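Local coordinates for protein endo-1,4-beta-xylanase (Pseudoalteromonas haloplanktis, PDB 1H12) that hydrolyses internal beta-1,4 linkages of xylan as a cold-adapted family 8 glycosidase, and probably also acts on cellulose and related beta-glucans, at residues A[252-257]-A[277-282]; A[240-245]-A[257-262]. One frame throughout, in Å; residues are numbered along the deposited sequence. Where two conformers were deposited one is given.

Contact 1 of 2, residues A[252-257]-A[277-282]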
# COMPACT_ATOMS: atom_id res chain seq x y z
N PRO A 252 -12.21 -6.70 6.77
CA PRO A 252 -11.94 -7.25 5.47
C PRO A 252 -10.89 -8.37 5.55
O PRO A 252 -10.20 -8.50 6.57
CB PRO A 252 -11.42 -6.04 4.70
CG PRO A 252 -10.68 -5.26 5.77
CD PRO A 252 -11.53 -5.42 7.02
N THR A 253 -10.78 -9.15 4.47
CA THR A 253 -9.97 -10.36 4.49
C THR A 253 -8.82 -10.31 3.48
O THR A 253 -8.79 -9.46 2.58
CB THR A 253 -10.82 -11.62 4.32
OG1 THR A 253 -11.34 -11.71 2.99
CG2 THR A 253 -11.98 -11.62 5.29
N PHE A 254 -7.91 -11.24 3.65
CA PHE A 254 -6.74 -11.43 2.80
C PHE A 254 -7.12 -11.60 1.33
O PHE A 254 -6.62 -10.90 0.46
CB PHE A 254 -5.98 -12.65 3.36
CG PHE A 254 -4.87 -13.17 2.52
CD1 PHE A 254 -4.08 -12.37 1.70
CD2 PHE A 254 -4.57 -14.53 2.57
CE1 PHE A 254 -3.05 -12.93 0.93
CE2 PHE A 254 -3.56 -15.10 1.81
CZ PHE A 254 -2.82 -14.30 1.00
N LEU A 255 -8.00 -12.57 1.05
CA LEU A 255 -8.37 -12.93 -0.30
C LEU A 255 -9.88 -12.86 -0.47
O LEU A 255 -10.65 -13.10 0.46
CB LEU A 255 -7.89 -14.35 -0.66
CG LEU A 255 -6.38 -14.50 -0.73
CD1 LEU A 255 -6.00 -15.94 -0.93
CD2 LEU A 255 -5.76 -13.64 -1.83
N SER A 256 -10.30 -12.55 -1.71
CA SER A 256 -11.68 -12.43 -2.07
C SER A 256 -11.92 -12.94 -3.47
O SER A 256 -11.06 -12.81 -4.36
CB SER A 256 -12.09 -10.93 -2.04
OG SER A 256 -13.44 -10.69 -2.37
N ARG A 257 -13.11 -13.45 -3.72
CA ARG A 257 -13.57 -13.67 -5.08
C ARG A 257 -13.95 -12.35 -5.72
O ARG A 257 -14.02 -11.31 -5.05
CB ARG A 257 -14.77 -14.66 -5.08
CG ARG A 257 -14.42 -15.96 -4.41
CD ARG A 257 -13.25 -16.60 -5.10
NE ARG A 257 -12.99 -17.98 -4.67
CZ ARG A 257 -12.04 -18.72 -5.17
NH1 ARG A 257 -11.24 -18.24 -6.12
NH2 ARG A 257 -11.84 -19.95 -4.75
N TRP A 277 -8.73 -14.75 6.72
CA TRP A 277 -8.09 -14.01 7.79
C TRP A 277 -7.99 -12.54 7.45
O TRP A 277 -7.64 -12.16 6.34
CB TRP A 277 -6.65 -14.51 8.01
CG TRP A 277 -6.54 -15.77 8.79
CD1 TRP A 277 -7.53 -16.63 9.12
CD2 TRP A 277 -5.35 -16.28 9.39
NE1 TRP A 277 -7.02 -17.65 9.89
CE2 TRP A 277 -5.70 -17.43 10.09
CE3 TRP A 277 -4.06 -15.88 9.40
CZ2 TRP A 277 -4.79 -18.18 10.82
CZ3 TRP A 277 -3.13 -16.62 10.16
CH2 TRP A 277 -3.55 -17.75 10.85
N TYR A 278 -8.27 -11.71 8.47
CA TYR A 278 -7.78 -10.35 8.53
C TYR A 278 -6.37 -10.48 9.02
O TYR A 278 -6.13 -10.80 10.19
CB TYR A 278 -8.65 -9.50 9.45
CG TYR A 278 -8.08 -8.15 9.81
CD1 TYR A 278 -8.28 -7.05 9.03
CD2 TYR A 278 -7.32 -8.00 10.94
CE1 TYR A 278 -7.75 -5.80 9.40
CE2 TYR A 278 -6.81 -6.79 11.31
CZ TYR A 278 -7.02 -5.67 10.56
OH TYR A 278 -6.50 -4.46 10.97
N GLU A 279 -5.41 -10.28 8.14
CA GLU A 279 -4.00 -10.45 8.42
C GLU A 279 -3.23 -9.27 7.84
O GLU A 279 -3.78 -8.18 7.63
CB GLU A 279 -3.52 -11.85 7.99
CG GLU A 279 -3.85 -12.24 6.58
CD GLU A 279 -3.53 -11.17 5.55
OE1 GLU A 279 -2.42 -11.16 4.96
OE2 GLU A 279 -4.42 -10.28 5.39
N PHE A 280 -1.94 -9.43 7.59
CA PHE A 280 -1.08 -8.34 7.23
C PHE A 280 -1.53 -7.59 5.98
O PHE A 280 -1.52 -6.37 5.99
CB PHE A 280 0.35 -8.87 7.11
CG PHE A 280 0.69 -9.76 8.35
CD1 PHE A 280 0.95 -9.14 9.57
CD2 PHE A 280 0.52 -11.18 8.35
CE1 PHE A 280 1.19 -9.89 10.73
CE2 PHE A 280 0.76 -11.89 9.53
CZ PHE A 280 1.08 -11.24 10.68
N ASP A 281 -1.89 -8.29 4.91
CA ASP A 281 -2.40 -7.61 3.74
C ASP A 281 -3.68 -6.83 4.09
O ASP A 281 -3.83 -5.67 3.75
CB ASP A 281 -2.69 -8.55 2.58
CG ASP A 281 -1.54 -8.81 1.66
OD1 ASP A 281 -0.40 -8.30 1.96
OD2 ASP A 281 -1.70 -9.46 0.62
N ALA A 282 -4.60 -7.52 4.76
CA ALA A 282 -5.90 -6.94 5.06
C ALA A 282 -5.81 -5.68 5.85
O ALA A 282 -6.70 -4.83 5.75
CB ALA A 282 -6.79 -7.97 5.72
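The Phe254 ring has Asp281 OD2 at its edge, near the ring plane and 3.7 Å from CE1, while Leu255 CG of its own segment sits 3.6 Å above the ring centre on one face. The Glu279 side chain crosses the ring at a slant, the carboxylate plane turned only 27° from the ring plane, and its OE2 comes within 3.5 Å of Phe254 CB. That carboxylate is held by the backbone of its own turn: Asp281 N gives to OE1 from above the carboxylate plane, and Ala282 N gives to OE2 on the syn side at 2.8 Å. Tyr278 has Pro252 O at its edge, in plane, 3.4 Å from CD1. Tyr278 CG stands anti to its backbone N (chi1 168°), and the side chain lies side by side with Pro252, pointing the same way; its OH bonds to Gln344. This is where the long loop after helix 219-243 packs on the short strand 277-278 and the turn leading into helix 283-296, in the (alpha/alpha)6 barrel of family 8 glycoside hydrolases. A single hydrogen bond crosses between the backbones, Phe254 N to Trp277 O at 2.9 Å. Pro252 O, 3.6 Å from Ala282 CB, is buried with no hydrogen-bond partner in the model.

Contact 2 of 2, residues A[240-245]-A[257-262]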
# COMPACT_ATOMS: atom_id res chain seq x y z
N PHE A 240 -17.14 -5.33 1.70
CA PHE A 240 -17.58 -4.80 2.98
C PHE A 240 -18.99 -5.23 3.34
O PHE A 240 -19.29 -5.44 4.51
CB PHE A 240 -17.32 -3.30 3.10
CG PHE A 240 -15.89 -3.01 3.49
CD1 PHE A 240 -15.48 -3.22 4.78
CD2 PHE A 240 -14.94 -2.55 2.55
CE1 PHE A 240 -14.18 -3.00 5.16
CE2 PHE A 240 -13.65 -2.32 2.93
CZ PHE A 240 -13.27 -2.56 4.23
N THR A 241 -19.87 -5.36 2.37
CA THR A 241 -21.20 -5.91 2.63
C THR A 241 -21.07 -7.35 3.11
O THR A 241 -21.73 -7.75 4.06
CB THR A 241 -22.05 -5.81 1.37
OG1 THR A 241 -22.24 -4.44 0.99
CG2 THR A 241 -23.44 -6.47 1.55
N LYS A 242 -20.26 -8.13 2.45
CA LYS A 242 -20.11 -9.54 2.76
C LYS A 242 -19.44 -9.78 4.09
O LYS A 242 -19.76 -10.78 4.74
CB LYS A 242 -19.39 -10.29 1.65
CG LYS A 242 -20.15 -10.31 0.32
CD LYS A 242 -20.84 -11.39 0.11
CE LYS A 242 -21.22 -11.55 -1.44
NZ LYS A 242 -21.54 -13.04 -1.42
N VAL A 243 -18.55 -8.88 4.54
CA VAL A 243 -17.93 -9.07 5.85
C VAL A 243 -18.69 -8.41 7.00
O VAL A 243 -18.29 -8.56 8.14
CB VAL A 243 -16.44 -8.66 5.88
CG1 VAL A 243 -15.65 -9.47 4.89
CG2 VAL A 243 -16.22 -7.17 5.71
N SER A 244 -19.78 -7.71 6.67
CA SER A 244 -20.55 -7.10 7.77
C SER A 244 -21.27 -8.12 8.61
O SER A 244 -21.81 -9.08 8.13
CB SER A 244 -21.58 -6.12 7.14
OG SER A 244 -22.36 -5.51 8.15
N GLY A 245 -21.26 -7.88 9.91
CA GLY A 245 -21.97 -8.77 10.86
C GLY A 245 -21.42 -10.17 10.82
O GLY A 245 -20.28 -10.46 10.38
N ARG A 257 -13.11 -13.45 -3.72
CA ARG A 257 -13.57 -13.67 -5.08
C ARG A 257 -13.95 -12.35 -5.72
O ARG A 257 -14.02 -11.31 -5.05
CB ARG A 257 -14.77 -14.66 -5.08
CG ARG A 257 -14.42 -15.96 -4.41
CD ARG A 257 -13.25 -16.60 -5.10
NE ARG A 257 -12.99 -17.98 -4.67
CZ ARG A 257 -12.04 -18.72 -5.17
NH1 ARG A 257 -11.24 -18.24 -6.12
NH2 ARG A 257 -11.84 -19.95 -4.75
N LEU A 258 -14.22 -12.36 -7.03
CA LEU A 258 -14.48 -11.12 -7.75
C LEU A 258 -15.80 -10.49 -7.43
O LEU A 258 -16.01 -9.34 -7.72
CB LEU A 258 -14.26 -11.34 -9.24
CG LEU A 258 -12.88 -11.75 -9.66
CD1 LEU A 258 -12.73 -11.66 -11.16
CD2 LEU A 258 -11.74 -11.11 -9.00
N ASP A 259 -16.69 -11.23 -6.75
CA ASP A 259 -17.95 -10.70 -6.24
C ASP A 259 -17.82 -10.13 -4.82
O ASP A 259 -18.84 -9.74 -4.21
CB ASP A 259 -19.07 -11.72 -6.35
CG ASP A 259 -18.91 -12.84 -5.42
OD1 ASP A 259 -17.88 -13.00 -4.70
OD2 ASP A 259 -19.79 -13.74 -5.40
N GLY A 260 -16.63 -10.14 -4.26
CA GLY A 260 -16.36 -9.66 -2.92
C GLY A 260 -16.43 -10.71 -1.84
O GLY A 260 -16.18 -10.40 -0.67
N SER A 261 -16.79 -11.94 -2.17
CA SER A 261 -16.91 -12.97 -1.17
C SER A 261 -15.54 -13.35 -0.61
O SER A 261 -14.66 -13.74 -1.39
CB SER A 261 -17.52 -14.26 -1.77
OG SER A 261 -18.82 -14.04 -2.23
N PRO A 262 -15.33 -13.31 0.70
CA PRO A 262 -14.07 -13.84 1.24
C PRO A 262 -13.81 -15.25 0.76
O PRO A 262 -14.71 -16.09 0.73
CB PRO A 262 -14.28 -13.77 2.74
CG PRO A 262 -15.25 -12.62 2.92
CD PRO A 262 -16.19 -12.74 1.76
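Lys242 and Val243, in the last part of helix 219-243, meet the loop that comes back past it through a type I beta turn, Arg257 to Gly260, overlapped by an Asx turn that Asp259 makes with Ser261 N. The lysine chain, bent at chi2 (-98°), runs past Gly260 O and ends with NZ donating to Ser261 OG at 3.0 Å. Beside it, Lys242 CB lies 4.0 Å from Pro262 CD, and Val243 CG1 meets Pro262 CG at 3.7 Å, the two side chains crossing at a slant. One shell out, Ser261 OG donates to Asp259 OD1 at 2.8 Å, so the hydroxyl bridges the ammonium and the carboxylate. An alanine at Ser261 would probably leave Lys242 NZ without this acceptor and its end more at liberty to swing. The other carboxylate oxygen, Asp259 OD2, is 4.4 Å from Lys242 NZ, beyond a salt bridge, though the opposite charges probably still attract. Gly260, at positive phi (92°), has no room for a CB beside the preceding carbonyl, and its O accepts from His239 ND1 of the helix. Asp259 OD1 also takes Ser261 N, at 3.0 Å, from the same face of the carboxylate plane as the hydroxyl.

Overall arrangement
Contacts 1 and 2 have centres 11 Å apart and share Arg257, the last residue of 252-257 and the first of 257-262. Their segments alternate along the chain: the helix end 240-245, then 252-257, then 257-262, then 277-282. They also touch directly. Thr253 OG1 packs against Pro262 CB at 3.6 Å, and Pro252 CB lies 4.0 Å from Phe240 CZ, so Pro252 faces both the helix and Tyr278. Contact 1 is the buried one, contact 2 lies farther from the chain centre and is partly exposed. The Tyr278 side chain is about 12 Å from the bound xylopyranose, whose pocket includes Glu342 and Tyr378, so contact 1 does not itself line that pocket.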